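4'-phospho-dehydrooxetanocin synthase (Bacillus megaterium, PDB 5UL3) catalyses the oxidative ring contraction of dAMP to an oxetane aldehyde in oxetanocin A biosynthesis, using cobalamin, a [4Fe-4S] cluster and S-adenosylmethionine. Local coordinates at residues V123-I128 and F187-L192; L136-G141 and A304-T309; T164-I169 and F194-L199; L183-G188 and I213-V218; I219-P224 and I236-G241. One frame throughout, in Å; residues are numbered along the deposited sequence.

Interaction 1: V123-I128 and F187-L192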
# COMPACT_ATOMS: atom_id res chain seq x y z
N VAL A 123 8.60 13.41 8.00
CA VAL A 123 7.28 13.98 7.72
C VAL A 123 6.64 13.17 6.60
O VAL A 123 7.19 13.10 5.49
CB VAL A 123 7.39 15.46 7.32
CG1 VAL A 123 5.98 16.08 7.18
CG2 VAL A 123 8.23 16.23 8.34
N ASN A 124 5.48 12.57 6.88
CA ASN A 124 4.69 11.92 5.84
C ASN A 124 3.73 12.95 5.24
O ASN A 124 2.89 13.49 5.97
CB ASN A 124 3.89 10.74 6.39
CG ASN A 124 3.05 10.07 5.30
OD1 ASN A 124 3.53 9.90 4.19
ND2 ASN A 124 1.80 9.71 5.62
N LEU A 125 3.83 13.20 3.94
CA LEU A 125 2.91 14.14 3.31
C LEU A 125 1.59 13.45 2.98
O LEU A 125 1.50 12.22 2.87
CB LEU A 125 3.51 14.74 2.03
CG LEU A 125 4.92 15.31 2.16
CD1 LEU A 125 5.31 16.09 0.90
CD2 LEU A 125 5.08 16.16 3.41
N CYS A 126 0.55 14.26 2.81
CA CYS A 126 -0.78 13.76 2.49
C CYS A 126 -1.61 14.91 1.93
O CYS A 126 -1.63 15.99 2.51
CB CYS A 126 -1.49 13.18 3.72
SG CYS A 126 -3.10 12.36 3.35
N VAL A 127 -2.26 14.67 0.80
CA VAL A 127 -3.31 15.56 0.30
C VAL A 127 -4.60 15.05 0.92
O VAL A 127 -5.20 14.09 0.43
CB VAL A 127 -3.36 15.59 -1.22
CG1 VAL A 127 -4.41 16.59 -1.71
CG2 VAL A 127 -1.99 15.92 -1.80
N ILE A 128 -5.01 15.64 2.05
CA ILE A 128 -6.09 15.04 2.82
C ILE A 128 -7.43 15.11 2.10
O ILE A 128 -8.35 14.35 2.44
CB ILE A 128 -6.22 15.68 4.22
CG1 ILE A 128 -6.21 17.20 4.13
CG2 ILE A 128 -5.11 15.17 5.14
CD1 ILE A 128 -6.27 17.87 5.49
N PHE A 187 3.00 9.89 -4.87
CA PHE A 187 2.20 10.33 -6.02
C PHE A 187 1.29 11.49 -5.66
O PHE A 187 0.57 11.45 -4.65
CB PHE A 187 1.34 9.17 -6.54
CG PHE A 187 2.13 8.06 -7.16
CD1 PHE A 187 2.62 8.18 -8.45
CD2 PHE A 187 2.37 6.89 -6.46
CE1 PHE A 187 3.35 7.16 -9.03
CE2 PHE A 187 3.11 5.85 -7.05
CZ PHE A 187 3.59 5.99 -8.33
N GLY A 188 1.30 12.52 -6.50
CA GLY A 188 0.41 13.66 -6.34
C GLY A 188 0.86 14.68 -5.33
O GLY A 188 0.12 15.65 -5.08
N GLN A 189 2.03 14.51 -4.73
CA GLN A 189 2.47 15.37 -3.63
C GLN A 189 3.59 16.33 -4.03
O GLN A 189 4.20 16.93 -3.14
CB GLN A 189 2.92 14.50 -2.45
CG GLN A 189 1.78 13.71 -1.82
CD GLN A 189 2.25 12.71 -0.78
OE1 GLN A 189 3.45 12.55 -0.54
NE2 GLN A 189 1.30 12.03 -0.15
N LYS A 190 3.89 16.48 -5.32
CA LYS A 190 4.95 17.39 -5.74
C LYS A 190 4.71 18.80 -5.21
O LYS A 190 5.61 19.42 -4.63
CB LYS A 190 5.08 17.44 -7.26
CG LYS A 190 5.98 18.60 -7.70
CD LYS A 190 5.79 19.00 -9.15
CE LYS A 190 6.62 20.24 -9.48
NZ LYS A 190 6.28 20.78 -10.83
N LYS A 191 3.52 19.35 -5.46
CA LYS A 191 3.22 20.73 -5.06
C LYS A 191 3.33 20.91 -3.55
O LYS A 191 3.93 21.88 -3.07
CB LYS A 191 1.83 21.11 -5.58
CG LYS A 191 1.23 22.38 -4.99
CD LYS A 191 -0.14 22.65 -5.59
CE LYS A 191 -0.82 23.84 -4.93
NZ LYS A 191 -2.18 24.09 -5.50
N LEU A 192 2.79 19.96 -2.78
CA LEU A 192 2.92 19.99 -1.32
C LEU A 192 4.38 19.92 -0.89
O LEU A 192 4.83 20.66 0.00
CB LEU A 192 2.12 18.83 -0.74
CG LEU A 192 1.80 18.70 0.73
CD1 LEU A 192 1.13 19.98 1.20
CD2 LEU A 192 0.84 17.54 0.85
O HOH W 1 3.53 10.47 1.53
O HOH W 2 -1.56 12.20 -0.64
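Leu125 and Gln189 carry the first shell. The carboxamide of Gln189 reaches the base of the leucine side chain, with OE1 3.4 Å from Leu125 CB, and its other corner lies by the backbone, NE2 being 3.0 Å from Leu125 O. The chain that brings the amide there is extended beyond CG (chi2 172°). Leu192 supplies the apolar half through one methyl: CD2 stands 3.4 Å from Cys126 O, 4.0 Å from Leu125 CB and 4.2 Å from Val127 CG2. A single branch therefore touches three consecutive residues. The same CG2 of Val127 also borders the carbonyl of Gly188, whose positive phi of 81° is a conformation that favours glycine.

Two waters extend the polar contact. Water 2 accepts from Val127 N and from Gln189 NE2, at 2.9 Å in each case, and so ties the amide to the loop after the strand. Water 1 lies 2.9 Å from Gln189 OE1 and also near Asn124 OD1, but its two protons cannot satisfy every acceptor around it. In the second shell, Asn186 N donates to Gln189 OE1, which helps fix the rotation of the amide, and Asp159 holds Asn124 ND2. The amide N of Cys126 is buried here and has no partner in the model.

Gln189 is the N-cap of helix 190-205, and Leu125 follows directly on strand 119-124, which lies between strands 154-159 and 180-184. The contact thus joins a strand end to a helix start in the Rossmann domain, with helix 166-176 touching Leu192 through Ile166 and cobalamin touching Phe187.

Interaction 2: L136-G141 and A304-T309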
# COMPACT_ATOMS: atom_id res chain seq x y z
N LEU A 136 -1.81 3.66 9.21
CA LEU A 136 -0.49 3.72 9.82
C LEU A 136 0.58 3.84 8.75
O LEU A 136 0.66 3.01 7.83
CB LEU A 136 -0.27 2.46 10.66
CG LEU A 136 1.10 2.32 11.34
CD1 LEU A 136 1.39 3.48 12.27
CD2 LEU A 136 1.18 1.00 12.08
N ASN A 137 1.39 4.89 8.82
CA ASN A 137 2.35 5.16 7.75
C ASN A 137 3.64 4.38 7.99
O ASN A 137 4.46 4.75 8.84
CB ASN A 137 2.65 6.64 7.60
CG ASN A 137 3.60 6.91 6.43
OD1 ASN A 137 4.75 7.29 6.64
ND2 ASN A 137 3.13 6.67 5.19
N LEU A 138 3.85 3.34 7.19
CA LEU A 138 5.05 2.53 7.33
C LEU A 138 6.27 3.22 6.74
O LEU A 138 7.40 2.97 7.19
CB LEU A 138 4.83 1.19 6.63
CG LEU A 138 3.63 0.40 7.19
CD1 LEU A 138 3.48 -0.92 6.44
CD2 LEU A 138 3.80 0.12 8.70
N SER A 139 6.08 4.05 5.72
CA SER A 139 7.19 4.74 5.07
C SER A 139 8.07 5.43 6.10
O SER A 139 9.29 5.26 6.10
CB SER A 139 6.65 5.75 4.06
OG SER A 139 5.66 5.17 3.24
N THR A 140 7.45 6.19 6.99
CA THR A 140 8.19 6.85 8.06
C THR A 140 8.26 6.01 9.33
O THR A 140 9.25 6.10 10.06
CB THR A 140 7.56 8.22 8.39
OG1 THR A 140 6.20 8.05 8.82
CG2 THR A 140 7.63 9.14 7.18
N GLY A 141 7.24 5.18 9.59
CA GLY A 141 7.22 4.41 10.84
C GLY A 141 8.35 3.40 10.95
O GLY A 141 8.88 3.17 12.04
N ALA A 304 -6.55 2.84 9.92
CA ALA A 304 -6.30 1.41 9.77
C ALA A 304 -4.89 1.00 10.21
O ALA A 304 -3.92 1.74 10.02
CB ALA A 304 -6.49 0.99 8.31
N LEU A 305 -4.79 -0.22 10.74
CA LEU A 305 -3.50 -0.85 11.02
C LEU A 305 -2.90 -1.45 9.75
O LEU A 305 -3.62 -2.00 8.91
CB LEU A 305 -3.66 -1.95 12.06
CG LEU A 305 -4.40 -1.51 13.31
CD1 LEU A 305 -4.90 -2.73 14.05
CD2 LEU A 305 -3.45 -0.70 14.16
N THR A 306 -1.58 -1.36 9.63
CA THR A 306 -0.83 -1.89 8.50
C THR A 306 0.41 -2.60 9.02
O THR A 306 0.82 -2.41 10.17
CB THR A 306 -0.40 -0.77 7.54
OG1 THR A 306 0.43 0.15 8.25
CG2 THR A 306 -1.62 -0.03 6.97
N LEU A 307 1.00 -3.43 8.16
CA LEU A 307 2.29 -4.05 8.44
C LEU A 307 2.83 -4.52 7.10
O LEU A 307 2.05 -4.90 6.22
CB LEU A 307 2.19 -5.24 9.39
CG LEU A 307 3.53 -5.84 9.82
CD1 LEU A 307 4.39 -4.77 10.49
CD2 LEU A 307 3.31 -7.02 10.76
N GLU A 308 4.15 -4.49 6.94
CA GLU A 308 4.80 -5.06 5.76
C GLU A 308 5.61 -6.25 6.23
O GLU A 308 6.55 -6.09 7.02
CB GLU A 308 5.68 -4.02 5.06
CG GLU A 308 6.12 -4.45 3.62
CD GLU A 308 7.03 -3.43 2.91
OE1 GLU A 308 7.81 -2.74 3.60
OE2 GLU A 308 6.97 -3.34 1.65
N THR A 309 5.25 -7.47 5.80
CA THR A 309 5.94 -8.65 6.32
C THR A 309 7.02 -9.16 5.36
O THR A 309 7.67 -10.17 5.66
CB THR A 309 4.96 -9.81 6.64
OG1 THR A 309 4.35 -10.30 5.44
CG2 THR A 309 3.86 -9.34 7.63
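Leu136, Leu138 and Thr306 bury most of the surface, and the hydroxyl of Thr306 is their common point. OG1 donates to Leu136 O over 2.9 Å, from 35° above the carbonyl plane. It also lies 3.4 Å from Leu136 CB and 3.4 Å from Leu138 CG, a polar atom lodged between two leucines. Chi1 of 60° sets OG1, the branch that meets both leucines, between the backbone N and carbonyl carbon. Thr306 was modelled in two conformers; this description holds for one. Leu138 runs alongside Thr306 in the reverse sense, and its CD1 reaches Glu308 CB at 4.0 Å.

The backbone bond from Leu136 N to Ala304 O is 3.0 Å long and nearly straight, at 173°. By contrast, the buried N and O of Thr306 find no partner in the model. Asn137, the N-cap, fixes the helix start through OD1, which accepts from Thr140 N (2.9 Å) and from Thr140 OG1.

Ser139 OG and Glu308 OE2 both hydrogen-bond cobalamin, so the corrinoid bridges the same two segments. Helix 138-149 of the Rossmann domain here meets strand 305-311 of the radical SAM barrel; that strand runs beside strand 357-360, and its Leu307 packs on helix 335-351.

Interaction 3: T164-I169 and F194-L199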
# COMPACT_ATOMS: atom_id res chain seq x y z
N THR A 164 -2.29 17.48 10.19
CA THR A 164 -1.23 18.45 10.42
C THR A 164 -1.00 19.28 9.17
O THR A 164 -0.75 18.74 8.09
CB THR A 164 0.06 17.74 10.85
OG1 THR A 164 -0.24 16.80 11.89
CG2 THR A 164 1.07 18.77 11.37
N THR A 165 -1.07 20.60 9.31
CA THR A 165 -0.94 21.51 8.17
C THR A 165 0.52 21.87 7.91
O THR A 165 1.40 21.67 8.75
CB THR A 165 -1.72 22.80 8.42
OG1 THR A 165 -1.15 23.48 9.54
CG2 THR A 165 -3.19 22.50 8.70
N ILE A 166 0.75 22.44 6.72
CA ILE A 166 2.08 22.94 6.35
C ILE A 166 2.63 23.88 7.42
O ILE A 166 3.78 23.76 7.84
CB ILE A 166 2.04 23.61 4.97
CG1 ILE A 166 1.80 22.59 3.85
CG2 ILE A 166 3.34 24.35 4.71
CD1 ILE A 166 1.55 23.24 2.49
N ASN A 167 1.81 24.83 7.88
CA ASN A 167 2.32 25.77 8.88
C ASN A 167 2.55 25.09 10.23
O ASN A 167 3.45 25.49 10.97
CB ASN A 167 1.37 26.97 9.02
CG ASN A 167 1.41 27.89 7.81
OD1 ASN A 167 2.38 27.90 7.04
ND2 ASN A 167 0.36 28.69 7.64
N GLN A 168 1.76 24.06 10.56
CA GLN A 168 2.03 23.32 11.78
C GLN A 168 3.31 22.50 11.66
O GLN A 168 4.04 22.33 12.65
CB GLN A 168 0.83 22.43 12.13
CG GLN A 168 -0.40 23.23 12.55
CD GLN A 168 -1.63 22.37 12.81
OE1 GLN A 168 -1.90 21.41 12.08
NE2 GLN A 168 -2.38 22.72 13.85
N ILE A 169 3.59 21.97 10.47
CA ILE A 169 4.87 21.27 10.27
C ILE A 169 6.03 22.20 10.56
O ILE A 169 6.94 21.87 11.32
CB ILE A 169 4.96 20.71 8.85
CG1 ILE A 169 3.97 19.55 8.67
CG2 ILE A 169 6.42 20.30 8.55
CD1 ILE A 169 3.69 19.23 7.21
N PHE A 194 7.07 20.81 -2.60
CA PHE A 194 7.80 22.03 -2.94
C PHE A 194 7.45 23.16 -1.99
O PHE A 194 8.32 23.94 -1.61
CB PHE A 194 7.53 22.44 -4.38
CG PHE A 194 8.40 21.75 -5.40
CD1 PHE A 194 8.87 20.47 -5.17
CD2 PHE A 194 8.75 22.39 -6.58
CE1 PHE A 194 9.67 19.83 -6.13
CE2 PHE A 194 9.56 21.76 -7.53
CZ PHE A 194 10.02 20.48 -7.30
N GLU A 195 6.18 23.27 -1.60
CA GLU A 195 5.77 24.29 -0.64
C GLU A 195 6.48 24.10 0.70
O GLU A 195 6.97 25.06 1.31
CB GLU A 195 4.26 24.26 -0.43
CG GLU A 195 3.45 24.75 -1.63
CD GLU A 195 1.97 24.89 -1.31
OE1 GLU A 195 1.64 25.10 -0.12
OE2 GLU A 195 1.14 24.78 -2.24
N ILE A 196 6.52 22.85 1.19
CA ILE A 196 7.16 22.59 2.47
C ILE A 196 8.66 22.80 2.37
O ILE A 196 9.27 23.42 3.25
CB ILE A 196 6.82 21.18 2.97
CG1 ILE A 196 5.32 21.06 3.25
CG2 ILE A 196 7.61 20.84 4.23
CD1 ILE A 196 4.84 19.64 3.49
N LEU A 197 9.29 22.31 1.29
CA LEU A 197 10.72 22.52 1.09
C LEU A 197 11.05 24.01 0.98
O LEU A 197 12.05 24.47 1.55
CB LEU A 197 11.19 21.78 -0.17
CG LEU A 197 11.29 20.26 0.04
CD1 LEU A 197 11.49 19.50 -1.29
CD2 LEU A 197 12.43 19.94 1.02
N ASP A 198 10.24 24.77 0.24
CA ASP A 198 10.44 26.22 0.16
C ASP A 198 10.54 26.85 1.55
O ASP A 198 11.48 27.60 1.84
CB ASP A 198 9.31 26.87 -0.64
CG ASP A 198 9.43 26.66 -2.14
OD1 ASP A 198 10.44 26.10 -2.64
OD2 ASP A 198 8.48 27.06 -2.84
N LEU A 199 9.59 26.51 2.44
CA LEU A 199 9.56 27.07 3.78
C LEU A 199 10.72 26.57 4.64
O LEU A 199 11.26 27.32 5.46
CB LEU A 199 8.24 26.72 4.45
CG LEU A 199 7.08 27.58 3.98
CD1 LEU A 199 5.79 26.86 4.29
CD2 LEU A 199 7.15 28.91 4.71
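Ile166 pushes its terminal methyl against a carboxylate: CD1 is 3.2 Å from Glu195 OE1, a close approach for an apolar carbon in a contact made otherwise of aliphatic branches. The two side chains cross at about a right angle, and Glu195 CB is 4.1 Å from the same methyl. Ile166 is the hub. CG1 meets Ile196 CG1 at 3.9 Å, and CG2 meets Leu199 CD1 at 3.5 Å while also bordering Ile196. Its chi1 of -69° sets CG1 anti to the carbonyl carbon and leaves CG2 anti to the backbone N, which spreads these contacts over Glu195, Ile196 and Leu199 of helix 190-205. One turn further on, Ile169 faces Ile196, CD1 to CD1 at 3.9 Å and again at about a right angle.

The start of helix 166-176 is held by a capping box. Gln168 N donates to Thr165 OG1 over 3.1 Å, while Thr165 N returns a 3.0 Å bond to Gln168 OE1. The second bond has an N-H...O angle of 166° and arrives in the carbonyl plane on a lone pair. The box fixes the first turn, from which Ile166 projects.

On the sheet side, Ile169 touches Ile158 of strand 154-159 and Ile196 touches Leu183 of strand 180-184. Contact between the two helices rests on side chains alone and is almost wholly dispersive. Shape and branch placement therefore account for the fit, and the carboxylate of the partly exposed Glu195 adds proximity without a bond to the isoleucine methyl.

Interaction 4: L183-G188 and I213-V218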
# COMPACT_ATOMS: atom_id res chain seq x y z
N LEU A 183 11.34 14.22 4.18
CA LEU A 183 9.97 14.19 3.68
C LEU A 183 9.77 12.93 2.84
O LEU A 183 10.58 12.63 1.97
CB LEU A 183 9.65 15.41 2.82
CG LEU A 183 10.05 16.80 3.31
CD1 LEU A 183 9.51 17.85 2.30
CD2 LEU A 183 9.52 17.05 4.73
N SER A 184 8.67 12.23 3.10
CA SER A 184 8.23 11.13 2.23
C SER A 184 7.27 11.71 1.19
O SER A 184 6.21 12.25 1.54
CB SER A 184 7.55 10.05 3.07
OG SER A 184 7.32 8.87 2.31
N VAL A 185 7.65 11.62 -0.09
CA VAL A 185 6.98 12.32 -1.18
C VAL A 185 6.39 11.26 -2.11
O VAL A 185 7.13 10.54 -2.79
CB VAL A 185 7.93 13.24 -1.95
CG1 VAL A 185 7.17 13.96 -3.08
CG2 VAL A 185 8.58 14.25 -1.01
N ASN A 186 5.07 11.17 -2.14
CA ASN A 186 4.34 10.14 -2.87
C ASN A 186 3.62 10.76 -4.07
O ASN A 186 3.65 11.98 -4.26
CB ASN A 186 3.35 9.45 -1.94
CG ASN A 186 3.30 7.97 -2.18
OD1 ASN A 186 3.43 7.52 -3.32
ND2 ASN A 186 3.16 7.20 -1.12
N PHE A 187 3.00 9.89 -4.87
CA PHE A 187 2.20 10.33 -6.02
C PHE A 187 1.29 11.49 -5.66
O PHE A 187 0.57 11.45 -4.65
CB PHE A 187 1.34 9.17 -6.54
CG PHE A 187 2.13 8.06 -7.16
CD1 PHE A 187 2.62 8.18 -8.45
CD2 PHE A 187 2.37 6.89 -6.46
CE1 PHE A 187 3.35 7.16 -9.03
CE2 PHE A 187 3.11 5.85 -7.05
CZ PHE A 187 3.59 5.99 -8.33
N GLY A 188 1.30 12.52 -6.50
CA GLY A 188 0.41 13.66 -6.34
C GLY A 188 0.86 14.68 -5.33
O GLY A 188 0.12 15.65 -5.08
N ILE A 213 18.76 18.09 4.70
CA ILE A 213 17.42 17.90 4.16
C ILE A 213 17.46 16.73 3.18
O ILE A 213 18.32 16.69 2.29
CB ILE A 213 16.90 19.16 3.45
CG1 ILE A 213 17.07 20.39 4.35
CG2 ILE A 213 15.44 19.00 3.08
CD1 ILE A 213 16.30 20.30 5.65
N THR A 214 16.54 15.79 3.33
CA THR A 214 16.45 14.67 2.40
C THR A 214 14.98 14.40 2.07
O THR A 214 14.09 14.70 2.86
CB THR A 214 17.16 13.41 2.97
OG1 THR A 214 17.06 12.33 2.03
CG2 THR A 214 16.59 12.97 4.31
N VAL A 215 14.73 13.87 0.88
CA VAL A 215 13.39 13.41 0.52
C VAL A 215 13.52 11.98 0.05
O VAL A 215 14.57 11.58 -0.48
CB VAL A 215 12.69 14.27 -0.56
CG1 VAL A 215 12.31 15.68 -0.01
CG2 VAL A 215 13.56 14.36 -1.81
N GLY A 216 12.46 11.20 0.24
CA GLY A 216 12.47 9.81 -0.19
C GLY A 216 11.12 9.40 -0.74
O GLY A 216 10.23 10.25 -0.91
N ASN A 217 10.96 8.09 -0.95
CA ASN A 217 9.82 7.49 -1.64
C ASN A 217 9.90 7.73 -3.15
O ASN A 217 10.86 8.32 -3.66
CB ASN A 217 8.47 7.97 -1.08
CG ASN A 217 7.42 6.86 -1.05
OD1 ASN A 217 7.48 5.90 -1.83
ND2 ASN A 217 6.45 7.00 -0.14
N VAL A 218 8.91 7.23 -3.88
CA VAL A 218 9.10 6.92 -5.29
C VAL A 218 9.15 8.17 -6.18
O VAL A 218 9.83 8.16 -7.22
CB VAL A 218 7.99 5.95 -5.76
CG1 VAL A 218 6.64 6.62 -5.69
CG2 VAL A 218 8.31 5.41 -7.16
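Asn217 projects toward Ser184 and Val185, and its atoms meet the two residues in turn. CB lies 3.4 Å from Val185 O. Beyond CG the amide divides: ND2 donates to Ser184 OG over 3.2 Å, at an N-H...O angle of 148° and with the serine oxygen tilted 21° from the amide plane, whereas OD1 turns back to accept from Val218 N at 2.8 Å. ND2 also stands 3.4 Å from Asn186 ND2. Both are donors, so this is proximity and not a bond, and the two amide planes are 50° apart. Asn186 OD1 accepts from Phe187 N, and the Asn186 amide is turned with its NH2 end toward Asn217.

In the backbone, the two parallel strands are paired. Leu183 N donates to Thr214 O at 3.1 Å, Gly216 N to Leu183 O at 2.9 Å, and Val185 N to Gly216 O at 3.0 Å. Leu183 and Val215 share one face of the sheet, their CB and CG1 being 3.9 Å apart, and Val185 CG2 packs on the same CG1. Past the strand ends, Val218 CG1 lies obliquely against the Phe187 ring.

Ser184 OG has a second role, a hydrogen bond to N3B of cobalamin. This is consistent with a benzimidazole tail detached from cobalt. Asn217, itself in the cobalamin pocket, also donates to this serine and so positions its hydroxyl. Strand 180-184, helix 190-205 and strand 212-216 form a beta-alpha-beta crossover, and a ligand received where parallel strands end is the hallmark of the Rossmann fold that houses cobalamin here.

Interaction 5: I219-P224 and I236-G241. With EDO (1,2-ethanediol), chain B.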
# COMPACT_ATOMS: atom_id res chain seq x y z
N ILE A 219 8.49 9.25 -5.80
CA ILE A 219 8.38 10.41 -6.69
C ILE A 219 9.73 11.10 -6.89
O ILE A 219 10.15 11.28 -8.04
CB ILE A 219 7.28 11.38 -6.20
CG1 ILE A 219 5.89 10.81 -6.52
CG2 ILE A 219 7.42 12.76 -6.83
CD1 ILE A 219 5.73 10.38 -7.96
N PRO A 220 10.49 11.47 -5.84
CA PRO A 220 11.83 12.03 -6.09
C PRO A 220 12.83 11.00 -6.59
O PRO A 220 13.77 11.36 -7.32
CB PRO A 220 12.26 12.60 -4.73
CG PRO A 220 11.45 11.85 -3.74
CD PRO A 220 10.13 11.56 -4.41
N SER A 221 12.69 9.73 -6.20
CA SER A 221 13.56 8.68 -6.72
C SER A 221 13.47 8.60 -8.24
O SER A 221 14.49 8.44 -8.93
CB SER A 221 13.18 7.33 -6.11
OG SER A 221 14.05 6.30 -6.58
N PHE A 222 12.27 8.69 -8.78
CA PHE A 222 12.09 8.53 -10.22
C PHE A 222 12.43 9.80 -10.98
O PHE A 222 12.91 9.73 -12.13
CB PHE A 222 10.66 8.08 -10.53
CG PHE A 222 10.45 6.58 -10.40
CD1 PHE A 222 11.39 5.78 -9.77
CD2 PHE A 222 9.31 5.98 -10.92
CE1 PHE A 222 11.19 4.41 -9.65
CE2 PHE A 222 9.11 4.62 -10.80
CZ PHE A 222 10.05 3.83 -10.17
N SER A 223 12.23 10.97 -10.38
CA SER A 223 12.41 12.25 -11.07
C SER A 223 13.25 13.20 -10.22
O SER A 223 12.76 14.23 -9.76
CB SER A 223 11.05 12.86 -11.39
OG SER A 223 10.23 11.96 -12.12
N PRO A 224 14.53 12.89 -10.02
CA PRO A 224 15.35 13.74 -9.15
C PRO A 224 15.70 15.10 -9.74
O PRO A 224 15.85 16.07 -8.98
CB PRO A 224 16.62 12.89 -8.92
CG PRO A 224 16.70 12.03 -10.12
CD PRO A 224 15.28 11.72 -10.50
N ILE A 236 18.53 12.99 -2.19
CA ILE A 236 17.37 12.16 -2.50
C ILE A 236 17.69 10.71 -2.15
O ILE A 236 18.71 10.17 -2.60
CB ILE A 236 16.96 12.30 -3.98
CG1 ILE A 236 16.32 13.68 -4.20
CG2 ILE A 236 15.97 11.20 -4.38
CD1 ILE A 236 16.00 13.98 -5.64
N CYS A 237 16.83 10.08 -1.35
CA CYS A 237 16.97 8.67 -1.04
C CYS A 237 16.32 7.87 -2.17
O CYS A 237 15.10 7.96 -2.38
CB CYS A 237 16.30 8.33 0.30
SG CYS A 237 16.33 6.56 0.70
N ASP A 238 17.14 7.10 -2.89
CA ASP A 238 16.71 6.44 -4.12
C ASP A 238 15.86 5.20 -3.85
O ASP A 238 14.95 4.90 -4.64
CB ASP A 238 17.92 6.04 -4.96
CG ASP A 238 18.63 7.24 -5.58
OD1 ASP A 238 17.96 8.27 -5.79
OD2 ASP A 238 19.84 7.13 -5.88
N LYS A 239 16.14 4.47 -2.78
CA LYS A 239 15.44 3.21 -2.53
C LYS A 239 15.02 3.12 -1.06
O LYS A 239 14.25 3.96 -0.58
CB LYS A 239 16.32 2.03 -2.94
CG LYS A 239 16.53 1.99 -4.48
CD LYS A 239 17.83 1.34 -4.86
CE LYS A 239 18.05 1.48 -6.38
NZ LYS A 239 19.26 0.74 -6.83
N GLU A 240 15.48 2.10 -0.35
CA GLU A 240 15.13 2.02 1.07
C GLU A 240 15.83 3.14 1.86
O GLU A 240 16.94 3.56 1.53
CB GLU A 240 15.55 0.66 1.65
CG GLU A 240 14.70 -0.52 1.16
CD GLU A 240 15.35 -1.85 1.45
OE1 GLU A 240 16.52 -2.03 1.06
OE2 GLU A 240 14.69 -2.72 2.07
N GLY A 241 15.18 3.59 2.93
CA GLY A 241 15.69 4.71 3.69
C GLY A 241 16.53 4.39 4.91
O GLY A 241 17.24 5.28 5.41
C1 EDO B . 15.89 4.11 -8.12
O1 EDO B . 14.70 4.61 -8.76
C2 EDO B . 17.11 4.92 -8.54
O2 EDO B . 16.90 6.33 -8.33
O HOH W 3 17.22 9.20 -8.10
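Beside the cobalamin pocket, Ser221 of helix 218-222 meets Asp238, just past strand 235-237, by a short hydrogen bond: OG donates to Asp238 O over 2.6 Å. The hydroxyl approaches in the carbonyl plane, on a lone pair, at a C=O...O angle of 127°. With chi1 at -178°, OG is anti to the backbone N, which carries it across to the loop. Asp238 O also accepts from ND1 of His325, a cobalamin-binding residue, so one carbonyl serves both.

Ile236 makes the apolar half of the contact. Its CG2 lies 4.0 Å from Pro220 CB, and CD1 reaches Pro224 CB at 3.5 Å, so that its two branches span the helix end from one proline to the next.

An ethanediol, probably from the crystallisation liquor, fills out the polar side; its O1 donates to Ser221 OG over 2.8 Å and lies at the edge of the Phe222 ring. Water 3 is 2.6 Å from Asp238 OD1 and 3.0 Å from Ser221 O. It also lies near ethanediol O2, and two protons cannot serve all three acceptors at once. Asp238 OD1 has a further partner in Ser265 OG.

Gly241 N makes a weak hydrogen bond to cobalamin, and Cys237 lies against the cofactor. The helices after strand 212-216 lead to the neighbouring parallel strand 235-237, the successive crossover that builds a Rossmann fold around its cofactor.

Interactions 1, 3, 4 and 5 belong to the cobalamin-binding Rossmann domain. Interactions 1, 4 and 5 reach one mixed sheet, in which strands 119-124, 180-184, 212-216 and 235-237 are successive neighbours. Interactions 1 and 3 share helix 190-205, their centres 10 Å apart, and their segments alternate along the chain; interaction 4 shares Phe187 and Gly188 with interaction 1. Interactions 4 and 5, 7 Å apart between centres, come in series. Interactions 3, 4 and 5 all fall between the segments of interaction 2, which joins the cobalamin domain to the barrel carrying the cluster. Interactions 2, 4 and 5 include cobalamin-binding residues; interaction 3 lies farther out, the Ile196 side chain about 11 Å from the cofactor.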